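PDB 7LVO: phosphoribosyl-glycinamide (GAR) synthetase, which catalyses the ATP-dependent ligation of phosphoribosylamine to glycine in de novo purine synthesis, and is the N-terminal half of a bifunctional GAR/AIR synthetase. Local coordinates for residues 318-323 against 327-332; 241-246 against 288-293; 252-257 against 296-301. All coordinates share one frame; numbering follows the deposited sequence.

Overall arrangement
All three contacts belong to one layered unit of the ATP-grasp domain, an antiparallel sheet ordered 252-254, 240-248, 315-323, 326-333 with helix 287-307 lying over one face. Interaction 1 is the hairpin at one border of the sheet, interaction 2 joins strand 240-248 to the helix, and interaction 3 joins the strand at the other border to the next turns of that helix. Centres of interactions 2 and 3 are about 6 Å apart, those of 1 and 2 about 9 Å. Phe320 ties the three together: its CZ lies 3.7 Å from Cys293 CB and 3.7 Å from Leu298 CD1. Glu331, a predicted magnesium ligand, belongs to interaction 1.

Interaction 1. Residues 318-323 against 327-332; sequences TGFMIT and PRVLEY
Gly319 and Met321 are zipped to the strand 327-332 by four backbone hydrogen bonds in a twisted antiparallel hairpin, the strand axes running at 140°. The register slips once, at a classic beta bulge: Gly319 N donates to Glu331 O (3.0 Å), while Gly319 O accepts from Leu330 N (2.8 Å), two residues sharing one opposite them. Beyond it, Met321 pairs with Arg328.

On the face under helix 287-307 the side chains are mostly apolar. The Phe320 ring meets both Pro327 and Val329 obliquely, CD2 lying 3.9 Å from Pro327 CB and CE2 4.0 Å from Val329 CG2. Ile322 CD1 closes over the same proline, 3.9 Å from its CB. Thr318 runs alongside Tyr332 and sets OG1 in the ring plane at its edge, 3.8 Å from CD1; the tyrosine hydroxyl is hydrogen-bonded to Thr301 in the helix.

On the other face Met321 CB packs on Leu330 CD2 at 3.9 Å. Arg328 bends at chi2 (-68°) and folds back, so that NH1 donates to Pro327 O at 2.6 Å, an acceptor lying in the guanidinium plane. Thr323 OG1 sits above one face of that group, itself bonded to Gly326 O and Asp325 N.

The helix-facing side is thus largely hydrophobic, whereas the other combines an apolar pair with Arg328 and with Glu331, which lies near Asn333, consistent with the predicted magnesium site.

Interaction 2. Residues 241-246 against 288-293; sequences ISVLAF and EIMERC
Cys293 N donates to Ile289 O at 3.0 Å, an ordinary helical bond that holds in place the residue meeting Ile241 across the contact. No hydrogen bond crosses between 241-246 and 288-293, and what joins them is apolar contact at two points, both involving sulfur. At the first, Ile241 CD1 comes to 4.3 Å from Cys293 SG. The isoleucine reaches that far because its chain beyond CB is extended (chi2 172°), carrying the terminal methyl out toward the helix. At the second, Val243 CG2 stands 4.3 Å from Met290 SD. Here the methionine does the travelling: its CB does not point directly at the strand, but two turns of the same sense, chi1 at -81° and chi2 at -64°, bring the thioether sulfur round to the valine methyl.

This is the layered packing of the ATP-grasp domain, in which helix 287-307 lies across one face of the antiparallel sheet. Alternation along strand 240-248 sends Ile241 and Val243 to the helix and Ser242 and Leu244 to the other face, where Ser242 OG is hydrogen-bonded to Glu340. Ile241 and Ser242 close the predicted ATP-binding stretch of the sequence.

Only four side chains meet within these segments, and the nearest CA atoms, those of Val243 and Cys293, are 8.2 Å apart. Phe320 fills in beside both residues from the adjoining strand, and Leu298, further along the helix, also packs on Val243. On the outward side of the helix, Arg292 forms a salt bridge with Asp296.

Interaction 3. Residues 252-257 against 296-301; sequences IVPMPA and DVLEPT
Ile252 and Leu298 form the tight part of this contact, their side chains meeting at about a right angle. Ile252 CD1 lies 3.9 Å from Leu298 CB and 4.1 Å from Leu298 CG, pressing on the base of the leucine. It gets there on an extended chain: CG1 is opposite the backbone N (chi1 179°), and the next bond continues the line outward. The leucine forks above this point. Its CD2 branch touches the ring of Pro254, 4.1 Å from CG, whereas CD1 is taken up by Phe320 of strand 315-323. One helix residue thus lies over two residues of the border strand and over the middle of the sheet.

Toward solvent the fit is looser. Glu299 brings only its aliphatic portion to the strand, with CG 4.2 Å from Ile252 CG2, and its side chain also rests on Val294 of the helix. Both Ile252 and Glu299 remain partly exposed. After Pro254 the strand ends and residues 255-257 move off, leaving helix residues 296-301 behind.

The helix itself is irregular here, widened at 296-298 and kinked at Pro300, whose ring nitrogen has no hydrogen to give. Val297 O is nevertheless gripped twice by Thr301, by OG1 at 2.6 Å from above the carbonyl plane and by backbone N at 2.7 Å; that hydroxyl has a second partner in strand 326-333. With strand 252-254 and the helix segment running nearly antiparallel, 9.8 Å between axes, the arrangement is the helix-on-antiparallel-sheet layer of the ATP-grasp fold, at the sheet's border.

Interaction 1. Residues 318-323 against 327-332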
ATOM      1  N   THR A 318       2.206  -5.525  -5.989  1.00 24.10           N
ATOM      2  CA  THR A 318       2.011  -6.967  -6.069  1.00 22.92           C
ATOM      3  C   THR A 318       2.691  -7.620  -4.875  1.00 25.88           C
ATOM      4  O   THR A 318       3.901  -7.466  -4.684  1.00 23.74           O
ATOM      5  CB  THR A 318       2.569  -7.528  -7.378  1.00 28.97           C
ATOM      6  OG1 THR A 318       2.030  -6.791  -8.477  1.00 21.74           O
ATOM      7  CG2 THR A 318       2.211  -8.997  -7.526  1.00 28.19           C
ATOM      8  N   GLY A 319       1.905  -8.315  -4.056  1.00 23.07           N
ATOM      9  CA  GLY A 319       2.450  -9.050  -2.936  1.00 24.57           C
ATOM     10  C   GLY A 319       2.757 -10.482  -3.307  1.00 25.29           C
ATOM     11  O   GLY A 319       1.845 -11.246  -3.637  1.00 27.27           O
ATOM     12  N   PHE A 320       4.035 -10.849  -3.258  1.00 32.73           N
ATOM     13  CA  PHE A 320       4.488 -12.176  -3.630  1.00 28.40           C
ATOM     14  C   PHE A 320       4.782 -13.024  -2.393  1.00 32.78           C
ATOM     15  O   PHE A 320       5.071 -12.518  -1.311  1.00 28.43           O
ATOM     16  CB  PHE A 320       5.762 -12.107  -4.486  1.00 25.20           C
ATOM     17  CG  PHE A 320       5.566 -11.500  -5.832  1.00 29.12           C
ATOM     18  CD1 PHE A 320       5.652 -10.129  -6.009  1.00 27.39           C
ATOM     19  CD2 PHE A 320       5.307 -12.298  -6.933  1.00 28.94           C
ATOM     20  CE1 PHE A 320       5.474  -9.571  -7.254  1.00 23.30           C
ATOM     21  CE2 PHE A 320       5.134 -11.739  -8.179  1.00 26.88           C
ATOM     22  CZ  PHE A 320       5.216 -10.373  -8.336  1.00 21.15           C
ATOM     23  N   MET A 321       4.706 -14.335  -2.579  1.00 29.61           N
ATOM     24  CA  MET A 321       5.311 -15.301  -1.672  1.00 33.21           C
ATOM     25  C   MET A 321       6.313 -16.104  -2.488  1.00 30.87           C
ATOM     26  O   MET A 321       5.947 -16.700  -3.510  1.00 37.26           O
ATOM     27  CB  MET A 321       4.271 -16.226  -1.039  1.00 31.12           C
ATOM     28  CG  MET A 321       4.902 -17.279  -0.130  1.00 37.12           C
ATOM     29  SD  MET A 321       3.715 -18.213   0.845  1.00 44.96           S
ATOM     30  CE  MET A 321       3.144 -16.950   1.992  1.00 48.74           C
ATOM     31  N   ILE A 322       7.572 -16.097  -2.060  1.00 33.29           N
ATOM     32  CA  ILE A 322       8.619 -16.864  -2.722  1.00 28.69           C
ATOM     33  C   ILE A 322       8.546 -18.279  -2.154  1.00 37.59           C
ATOM     34  O   ILE A 322       9.066 -18.553  -1.071  1.00 38.10           O
ATOM     35  CB  ILE A 322      10.001 -16.243  -2.521  1.00 34.05           C
ATOM     36  CG1 ILE A 322       9.997 -14.777  -2.953  1.00 30.40           C
ATOM     37  CG2 ILE A 322      11.050 -17.037  -3.295  1.00 39.20           C
ATOM     38  CD1 ILE A 322       9.544 -14.548  -4.376  1.00 36.02           C
ATOM     39  N   THR A 323       7.881 -19.176  -2.867  1.00 34.53           N
ATOM     40  CA  THR A 323       7.773 -20.563  -2.443  1.00 41.94           C
ATOM     41  C   THR A 323       8.955 -21.360  -2.984  1.00 45.73           C
ATOM     42  O   THR A 323       9.775 -20.859  -3.758  1.00 33.43           O
ATOM     43  CB  THR A 323       6.456 -21.176  -2.920  1.00 44.03           C
ATOM     44  OG1 THR A 323       6.530 -21.436  -4.326  1.00 41.11           O
ATOM     45  CG2 THR A 323       5.289 -20.230  -2.637  1.00 33.53           C
ATOM     46  N   PRO A 327       8.104 -17.708  -7.319  1.00 38.67           N
ATOM     47  CA  PRO A 327       7.200 -16.659  -6.826  1.00 38.53           C
ATOM     48  C   PRO A 327       5.742 -17.019  -7.064  1.00 32.21           C
ATOM     49  O   PRO A 327       5.394 -17.689  -8.035  1.00 34.62           O
ATOM     50  CB  PRO A 327       7.609 -15.417  -7.631  1.00 34.12           C
ATOM     51  CG  PRO A 327       8.973 -15.727  -8.176  1.00 36.00           C
ATOM     52  CD  PRO A 327       9.009 -17.218  -8.372  1.00 39.41           C
ATOM     53  N   ARG A 328       4.888 -16.556  -6.154  1.00 31.59           N
ATOM     54  CA  ARG A 328       3.448 -16.741  -6.251  1.00 32.68           C
ATOM     55  C   ARG A 328       2.768 -15.450  -5.823  1.00 29.49           C
ATOM     56  O   ARG A 328       3.165 -14.836  -4.829  1.00 26.75           O
ATOM     57  CB  ARG A 328       2.958 -17.900  -5.375  1.00 34.94           C
ATOM     58  CG  ARG A 328       3.540 -19.253  -5.749  1.00 39.23           C
ATOM     59  CD  ARG A 328       3.040 -19.728  -7.101  1.00 38.47           C
ATOM     60  NE  ARG A 328       3.584 -21.033  -7.453  1.00 43.86           N
ATOM     61  CZ  ARG A 328       4.741 -21.224  -8.072  1.00 47.55           C
ATOM     62  NH1 ARG A 328       5.511 -20.208  -8.427  1.00 47.84           N
ATOM     63  NH2 ARG A 328       5.137 -22.466  -8.341  1.00 58.83           N
ATOM     64  N   VAL A 329       1.741 -15.048  -6.570  1.00 29.11           N
ATOM     65  CA  VAL A 329       1.018 -13.816  -6.273  1.00 25.53           C
ATOM     66  C   VAL A 329      -0.000 -14.091  -5.175  1.00 27.63           C
ATOM     67  O   VAL A 329      -0.943 -14.868  -5.366  1.00 32.68           O
ATOM     68  CB  VAL A 329       0.332 -13.259  -7.530  1.00 30.26           C
ATOM     69  CG1 VAL A 329      -0.473 -12.025  -7.179  1.00 31.99           C
ATOM     70  CG2 VAL A 329       1.373 -12.946  -8.605  1.00 27.28           C
ATOM     71  N   LEU A 330       0.186 -13.453  -4.020  1.00 29.25           N
ATOM     72  CA  LEU A 330      -0.793 -13.571  -2.948  1.00 24.06           C
ATOM     73  C   LEU A 330      -1.979 -12.635  -3.174  1.00 27.90           C
ATOM     74  O   LEU A 330      -3.132 -13.030  -2.974  1.00 40.58           O
ATOM     75  CB  LEU A 330      -0.147 -13.263  -1.602  1.00 28.08           C
ATOM     76  CG  LEU A 330       0.947 -14.210  -1.109  1.00 32.94           C
ATOM     77  CD1 LEU A 330       1.450 -13.753   0.255  1.00 32.56           C
ATOM     78  CD2 LEU A 330       0.442 -15.642  -1.047  1.00 33.10           C
ATOM     79  N   GLU A 331      -1.716 -11.403  -3.603  1.00 29.54           N
ATOM     80  CA  GLU A 331      -2.781 -10.428  -3.797  1.00 34.49           C
ATOM     81  C   GLU A 331      -2.239  -9.232  -4.559  1.00 30.53           C
ATOM     82  O   GLU A 331      -1.042  -8.931  -4.501  1.00 27.20           O
ATOM     83  CB  GLU A 331      -3.364  -9.968  -2.452  1.00 25.57           C
ATOM     84  CG  GLU A 331      -2.345  -9.296  -1.544  1.00 43.70           C
ATOM     85  CD  GLU A 331      -2.908  -8.956  -0.179  1.00 56.21           C
ATOM     86  OE1 GLU A 331      -3.962  -9.519   0.189  1.00 60.64           O
ATOM     87  OE2 GLU A 331      -2.298  -8.123   0.524  1.00 62.24           O
ATOM     88  N   TYR A 332      -3.134  -8.561  -5.279  1.00 22.03           N
ATOM     89  CA  TYR A 332      -2.830  -7.296  -5.930  1.00 29.92           C
ATOM     90  C   TYR A 332      -3.324  -6.156  -5.044  1.00 30.18           C
ATOM     91  O   TYR A 332      -4.448  -6.203  -4.529  1.00 30.14           O
ATOM     92  CB  TYR A 332      -3.492  -7.193  -7.309  1.00 30.09           C
ATOM     93  CG  TYR A 332      -2.889  -8.060  -8.385  1.00 24.79           C
ATOM     94  CD1 TYR A 332      -1.580  -7.870  -8.809  1.00 28.01           C
ATOM     95  CD2 TYR A 332      -3.635  -9.050  -9.003  1.00 24.88           C
ATOM     96  CE1 TYR A 332      -1.030  -8.656  -9.800  1.00 27.85           C
ATOM     97  CE2 TYR A 332      -3.093  -9.842 -10.000  1.00 32.74           C
ATOM     98  CZ  TYR A 332      -1.790  -9.642 -10.392  1.00 31.15           C
ATOM     99  OH  TYR A 332      -1.257 -10.428 -11.382  1.00 32.56           O
TER

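Interaction 2. Residues 241-246 against 288-293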
ATOM      1  N   ILE A 241       7.479 -10.902  -0.278  1.00 28.77           N
ATOM      2  CA  ILE A 241       8.138  -9.690  -0.743  1.00 32.76           C
ATOM      3  C   ILE A 241       7.093  -8.795  -1.398  1.00 29.82           C
ATOM      4  O   ILE A 241       6.069  -9.267  -1.903  1.00 28.70           O
ATOM      5  CB  ILE A 241       9.293  -9.981  -1.726  1.00 29.47           C
ATOM      6  CG1 ILE A 241       8.775 -10.676  -2.985  1.00 33.03           C
ATOM      7  CG2 ILE A 241      10.364 -10.827  -1.049  1.00 31.55           C
ATOM      8  CD1 ILE A 241       9.823 -10.830  -4.075  1.00 33.59           C
ATOM      9  N   SER A 242       7.350  -7.492  -1.372  1.00 27.20           N
ATOM     10  CA  SER A 242       6.497  -6.502  -2.013  1.00 26.83           C
ATOM     11  C   SER A 242       7.227  -5.931  -3.223  1.00 29.55           C
ATOM     12  O   SER A 242       8.384  -5.508  -3.112  1.00 27.41           O
ATOM     13  CB  SER A 242       6.131  -5.382  -1.038  1.00 28.82           C
ATOM     14  OG  SER A 242       5.392  -5.879   0.070  1.00 34.24           O
ATOM     15  N   VAL A 243       6.549  -5.914  -4.371  1.00 26.41           N
ATOM     16  CA  VAL A 243       7.091  -5.349  -5.602  1.00 22.22           C
ATOM     17  C   VAL A 243       6.152  -4.233  -6.046  1.00 20.11           C
ATOM     18  O   VAL A 243       5.046  -4.502  -6.524  1.00 24.09           O
ATOM     19  CB  VAL A 243       7.244  -6.407  -6.703  1.00 27.17           C
ATOM     20  CG1 VAL A 243       7.802  -5.775  -7.967  1.00 29.90           C
ATOM     21  CG2 VAL A 243       8.135  -7.549  -6.227  1.00 34.75           C
ATOM     22  N   LEU A 244       6.584  -2.991  -5.874  1.00 24.07           N
ATOM     23  CA  LEU A 244       5.845  -1.822  -6.322  1.00 26.38           C
ATOM     24  C   LEU A 244       6.376  -1.372  -7.677  1.00 24.47           C
ATOM     25  O   LEU A 244       7.591  -1.302  -7.885  1.00 20.12           O
ATOM     26  CB  LEU A 244       5.964  -0.679  -5.311  1.00 20.21           C
ATOM     27  CG  LEU A 244       5.220  -0.878  -3.992  1.00 26.39           C
ATOM     28  CD1 LEU A 244       5.911  -1.920  -3.124  1.00 27.98           C
ATOM     29  CD2 LEU A 244       5.101   0.459  -3.262  1.00 34.35           C
ATOM     30  N   ALA A 245       5.459  -1.048  -8.588  1.00 22.80           N
ATOM     31  CA  ALA A 245       5.824  -0.683  -9.952  1.00 20.33           C
ATOM     32  C   ALA A 245       4.886   0.394 -10.474  1.00 24.27           C
ATOM     33  O   ALA A 245       3.667   0.281 -10.331  1.00 25.00           O
ATOM     34  CB  ALA A 245       5.779  -1.911 -10.873  1.00 23.44           C
ATOM     35  N   PHE A 246       5.461   1.430 -11.080  1.00 28.05           N
ATOM     36  CA  PHE A 246       4.674   2.449 -11.762  1.00 22.84           C
ATOM     37  C   PHE A 246       4.198   1.921 -13.106  1.00 27.85           C
ATOM     38  O   PHE A 246       4.930   1.214 -13.802  1.00 18.64           O
ATOM     39  CB  PHE A 246       5.501   3.719 -11.971  1.00 26.38           C
ATOM     40  CG  PHE A 246       5.966   4.360 -10.696  1.00 20.73           C
ATOM     41  CD1 PHE A 246       5.171   5.271 -10.031  1.00 22.68           C
ATOM     42  CD2 PHE A 246       7.215   4.050 -10.164  1.00 19.76           C
ATOM     43  CE1 PHE A 246       5.605   5.864  -8.852  1.00 15.40           C
ATOM     44  CE2 PHE A 246       7.648   4.629  -8.994  1.00 27.32           C
ATOM     45  CZ  PHE A 246       6.844   5.549  -8.336  1.00 24.28           C
ATOM     46  N   GLU A 288      17.558 -13.113 -10.365  1.00 33.84           N
ATOM     47  CA  GLU A 288      16.743 -14.136 -11.008  1.00 29.95           C
ATOM     48  C   GLU A 288      15.308 -14.098 -10.503  1.00 28.98           C
ATOM     49  O   GLU A 288      14.362 -14.257 -11.290  1.00 27.56           O
ATOM     50  CB  GLU A 288      17.355 -15.518 -10.771  1.00 41.80           C
ATOM     51  CG  GLU A 288      18.759 -15.692 -11.333  1.00 49.65           C
ATOM     52  CD  GLU A 288      19.846 -15.154 -10.413  1.00 51.64           C
ATOM     53  OE1 GLU A 288      19.517 -14.471  -9.420  1.00 38.85           O
ATOM     54  OE2 GLU A 288      21.037 -15.417 -10.683  1.00 61.82           O
ATOM     55  N   ILE A 289      15.122 -13.901  -9.196  1.00 24.41           N
ATOM     56  CA  ILE A 289      13.771 -13.831  -8.647  1.00 36.03           C
ATOM     57  C   ILE A 289      13.033 -12.616  -9.198  1.00 20.64           C
ATOM     58  O   ILE A 289      11.852 -12.696  -9.557  1.00 24.97           O
ATOM     59  CB  ILE A 289      13.816 -13.808  -7.107  1.00 31.24           C
ATOM     60  CG1 ILE A 289      14.420 -15.104  -6.558  1.00 34.37           C
ATOM     61  CG2 ILE A 289      12.416 -13.586  -6.541  1.00 30.22           C
ATOM     62  CD1 ILE A 289      13.557 -16.326  -6.749  1.00 37.26           C
ATOM     63  N   MET A 290      13.698 -11.464  -9.237  1.00 24.61           N
ATOM     64  CA  MET A 290      13.043 -10.259  -9.747  1.00 23.76           C
ATOM     65  C   MET A 290      12.721 -10.394 -11.227  1.00 27.96           C
ATOM     66  O   MET A 290      11.686  -9.895 -11.696  1.00 20.76           O
ATOM     67  CB  MET A 290      13.925  -9.040  -9.500  1.00 25.17           C
ATOM     68  CG  MET A 290      13.819  -8.487  -8.093  1.00 34.56           C
ATOM     69  SD  MET A 290      12.163  -7.853  -7.748  1.00 40.94           S
ATOM     70  CE  MET A 290      12.136  -6.387  -8.761  1.00 31.45           C
ATOM     71  N   GLU A 291      13.595 -11.066 -11.983  1.00 25.01           N
ATOM     72  CA  GLU A 291      13.303 -11.316 -13.391  1.00 32.79           C
ATOM     73  C   GLU A 291      12.023 -12.127 -13.537  1.00 33.85           C
ATOM     74  O   GLU A 291      11.203 -11.851 -14.418  1.00 22.92           O
ATOM     75  CB  GLU A 291      14.477 -12.037 -14.053  1.00 32.44           C
ATOM     76  CG  GLU A 291      14.364 -12.149 -15.564  1.00 38.75           C
ATOM     77  CD  GLU A 291      14.425 -10.800 -16.255  1.00 49.27           C
ATOM     78  OE1 GLU A 291      14.856  -9.817 -15.610  1.00 50.85           O
ATOM     79  OE2 GLU A 291      14.035 -10.719 -17.439  1.00 57.03           O
ATOM     80  N   ARG A 292      11.826 -13.118 -12.661  1.00 29.86           N
ATOM     81  CA  ARG A 292      10.629 -13.947 -12.726  1.00 30.00           C
ATOM     82  C   ARG A 292       9.383 -13.138 -12.385  1.00 23.43           C
ATOM     83  O   ARG A 292       8.379 -13.197 -13.101  1.00 31.01           O
ATOM     84  CB  ARG A 292      10.769 -15.138 -11.781  1.00 41.29           C
ATOM     85  CG  ARG A 292      11.982 -16.015 -12.055  1.00 37.99           C
ATOM     86  CD  ARG A 292      11.616 -17.270 -12.829  1.00 45.69           C
ATOM     87  NE  ARG A 292      11.167 -16.974 -14.184  1.00 47.82           N
ATOM     88  CZ  ARG A 292      10.765 -17.891 -15.054  1.00 50.18           C
ATOM     89  NH1 ARG A 292      10.732 -19.177 -14.739  1.00 49.07           N
ATOM     90  NH2 ARG A 292      10.390 -17.510 -16.272  1.00 55.21           N
ATOM     91  N   CYS A 293       9.436 -12.363 -11.300  1.00 25.75           N
ATOM     92  CA  CYS A 293       8.298 -11.523 -10.937  1.00 27.26           C
ATOM     93  C   CYS A 293       7.917 -10.588 -12.081  1.00 25.59           C
ATOM     94  O   CYS A 293       6.735 -10.444 -12.416  1.00 21.27           O
ATOM     95  CB  CYS A 293       8.618 -10.713  -9.681  1.00 23.90           C
ATOM     96  SG  CYS A 293       8.823 -11.672  -8.179  1.00 27.13           S
TER

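Interaction 3. Residues 252-257 against 296-301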
ATOM      1  N   ILE A 252       5.732  -0.323 -17.539  1.00 21.21           N
ATOM      2  CA  ILE A 252       5.715  -0.593 -16.103  1.00 27.53           C
ATOM      3  C   ILE A 252       7.153  -0.566 -15.601  1.00 31.16           C
ATOM      4  O   ILE A 252       8.012  -1.281 -16.133  1.00 27.20           O
ATOM      5  CB  ILE A 252       5.039  -1.935 -15.778  1.00 30.04           C
ATOM      6  CG1 ILE A 252       5.065  -2.178 -14.265  1.00 30.92           C
ATOM      7  CG2 ILE A 252       5.698  -3.075 -16.532  1.00 28.15           C
ATOM      8  CD1 ILE A 252       4.109  -3.259 -13.796  1.00 27.99           C
ATOM      9  N   VAL A 253       7.412   0.266 -14.593  1.00 20.45           N
ATOM     10  CA  VAL A 253       8.753   0.448 -14.045  1.00 25.63           C
ATOM     11  C   VAL A 253       8.759   0.015 -12.583  1.00 24.13           C
ATOM     12  O   VAL A 253       8.188   0.710 -11.732  1.00 23.10           O
ATOM     13  CB  VAL A 253       9.218   1.907 -14.182  1.00 21.28           C
ATOM     14  CG1 VAL A 253      10.597   2.095 -13.571  1.00 24.66           C
ATOM     15  CG2 VAL A 253       9.221   2.336 -15.657  1.00 23.71           C
ATOM     16  N   PRO A 254       9.381  -1.107 -12.244  1.00 24.23           N
ATOM     17  CA  PRO A 254       9.375  -1.544 -10.841  1.00 27.38           C
ATOM     18  C   PRO A 254      10.311  -0.719  -9.976  1.00 25.80           C
ATOM     19  O   PRO A 254      11.318  -0.182 -10.439  1.00 24.94           O
ATOM     20  CB  PRO A 254       9.841  -3.009 -10.910  1.00 26.99           C
ATOM     21  CG  PRO A 254       9.773  -3.399 -12.363  1.00 28.66           C
ATOM     22  CD  PRO A 254       9.971  -2.121 -13.140  1.00 28.72           C
ATOM     23  N   MET A 255       9.961  -0.618  -8.703  1.00 30.22           N
ATOM     24  CA  MET A 255      10.868  -0.118  -7.682  1.00 26.63           C
ATOM     25  C   MET A 255      11.607  -1.286  -7.050  1.00 20.23           C
ATOM     26  O   MET A 255      11.227  -2.447  -7.225  1.00 23.95           O
ATOM     27  CB  MET A 255      10.091   0.652  -6.622  1.00 28.75           C
ATOM     28  CG  MET A 255       9.171   1.737  -7.165  1.00 30.91           C
ATOM     29  SD  MET A 255       8.439   2.713  -5.828  1.00 26.21           S
ATOM     30  CE  MET A 255       9.755   3.857  -5.480  1.00 19.27           C
ATOM     31  N   PRO A 256      12.682  -1.016  -6.310  1.00 26.90           N
ATOM     32  CA  PRO A 256      13.379  -2.103  -5.609  1.00 30.03           C
ATOM     33  C   PRO A 256      12.415  -2.897  -4.740  1.00 22.56           C
ATOM     34  O   PRO A 256      11.582  -2.331  -4.027  1.00 21.50           O
ATOM     35  CB  PRO A 256      14.432  -1.370  -4.770  1.00 24.06           C
ATOM     36  CG  PRO A 256      14.684  -0.095  -5.521  1.00 26.92           C
ATOM     37  CD  PRO A 256      13.352   0.289  -6.124  1.00 19.55           C
ATOM     38  N   ALA A 257      12.532  -4.220  -4.809  1.00 24.72           N
ATOM     39  CA  ALA A 257      11.659  -5.091  -4.038  1.00 24.20           C
ATOM     40  C   ALA A 257      11.812  -4.810  -2.549  1.00 23.95           C
ATOM     41  O   ALA A 257      12.894  -4.486  -2.060  1.00 22.73           O
ATOM     42  CB  ALA A 257      11.971  -6.560  -4.329  1.00 32.27           C
ATOM     43  N   ASP A 296       6.983 -12.885 -15.421  1.00 25.66           N
ATOM     44  CA  ASP A 296       5.910 -13.852 -15.258  1.00 29.61           C
ATOM     45  C   ASP A 296       4.660 -13.280 -14.607  1.00 25.02           C
ATOM     46  O   ASP A 296       3.610 -13.934 -14.653  1.00 26.05           O
ATOM     47  CB  ASP A 296       6.401 -15.044 -14.424  1.00 40.17           C
ATOM     48  CG  ASP A 296       7.626 -15.709 -15.024  1.00 45.96           C
ATOM     49  OD1 ASP A 296       8.044 -15.299 -16.129  1.00 39.18           O
ATOM     50  OD2 ASP A 296       8.171 -16.634 -14.387  1.00 48.82           O
ATOM     51  N   VAL A 297       4.739 -12.092 -14.002  1.00 27.33           N
ATOM     52  CA  VAL A 297       3.595 -11.528 -13.291  1.00 25.59           C
ATOM     53  C   VAL A 297       3.317 -10.100 -13.747  1.00 26.22           C
ATOM     54  O   VAL A 297       2.246  -9.806 -14.287  1.00 26.98           O
ATOM     55  CB  VAL A 297       3.828 -11.573 -11.765  1.00 25.51           C
ATOM     56  CG1 VAL A 297       2.714 -10.854 -11.025  1.00 22.46           C
ATOM     57  CG2 VAL A 297       3.956 -13.016 -11.291  1.00 27.55           C
ATOM     58  N   LEU A 298       4.271  -9.197 -13.519  1.00 29.16           N
ATOM     59  CA  LEU A 298       4.013  -7.774 -13.738  1.00 27.37           C
ATOM     60  C   LEU A 298       3.644  -7.490 -15.190  1.00 21.29           C
ATOM     61  O   LEU A 298       2.599  -6.900 -15.476  1.00 21.95           O
ATOM     62  CB  LEU A 298       5.240  -6.960 -13.322  1.00 24.55           C
ATOM     63  CG  LEU A 298       5.331  -6.594 -11.838  1.00 28.09           C
ATOM     64  CD1 LEU A 298       5.238  -7.825 -10.960  1.00 28.07           C
ATOM     65  CD2 LEU A 298       6.624  -5.828 -11.566  1.00 36.30           C
ATOM     66  N   GLU A 299       4.497  -7.895 -16.126  1.00 25.44           N
ATOM     67  CA  GLU A 299       4.209  -7.608 -17.532  1.00 24.69           C
ATOM     68  C   GLU A 299       2.993  -8.381 -18.022  1.00 26.35           C
ATOM     69  O   GLU A 299       2.134  -7.784 -18.699  1.00 21.86           O
ATOM     70  CB  GLU A 299       5.452  -7.890 -18.384  1.00 32.36           C
ATOM     71  CG  GLU A 299       6.557  -6.862 -18.177  1.00 31.54           C
ATOM     72  CD  GLU A 299       7.850  -7.212 -18.889  1.00 39.84           C
ATOM     73  OE1 GLU A 299       7.966  -8.346 -19.399  1.00 41.64           O
ATOM     74  OE2 GLU A 299       8.751  -6.351 -18.928  1.00 36.51           O
ATOM     75  N   PRO A 300       2.847  -9.678 -17.742  1.00 25.73           N
ATOM     76  CA  PRO A 300       1.580 -10.345 -18.088  1.00 31.59           C
ATOM     77  C   PRO A 300       0.368  -9.705 -17.437  1.00 27.94           C
ATOM     78  O   PRO A 300      -0.729  -9.737 -18.013  1.00 30.14           O
ATOM     79  CB  PRO A 300       1.792 -11.784 -17.594  1.00 25.06           C
ATOM     80  CG  PRO A 300       3.271 -11.973 -17.630  1.00 33.09           C
ATOM     81  CD  PRO A 300       3.872 -10.629 -17.274  1.00 30.89           C
ATOM     82  N   THR A 301       0.528  -9.123 -16.245  1.00 23.54           N
ATOM     83  CA  THR A 301      -0.594  -8.444 -15.609  1.00 22.32           C
ATOM     84  C   THR A 301      -0.978  -7.184 -16.380  1.00 22.58           C
ATOM     85  O   THR A 301      -2.156  -6.971 -16.688  1.00 23.81           O
ATOM     86  CB  THR A 301      -0.253  -8.102 -14.156  1.00 30.52           C
ATOM     87  OG1 THR A 301      -0.105  -9.308 -13.391  1.00 28.83           O
ATOM     88  CG2 THR A 301      -1.345  -7.251 -13.536  1.00 26.32           C
TER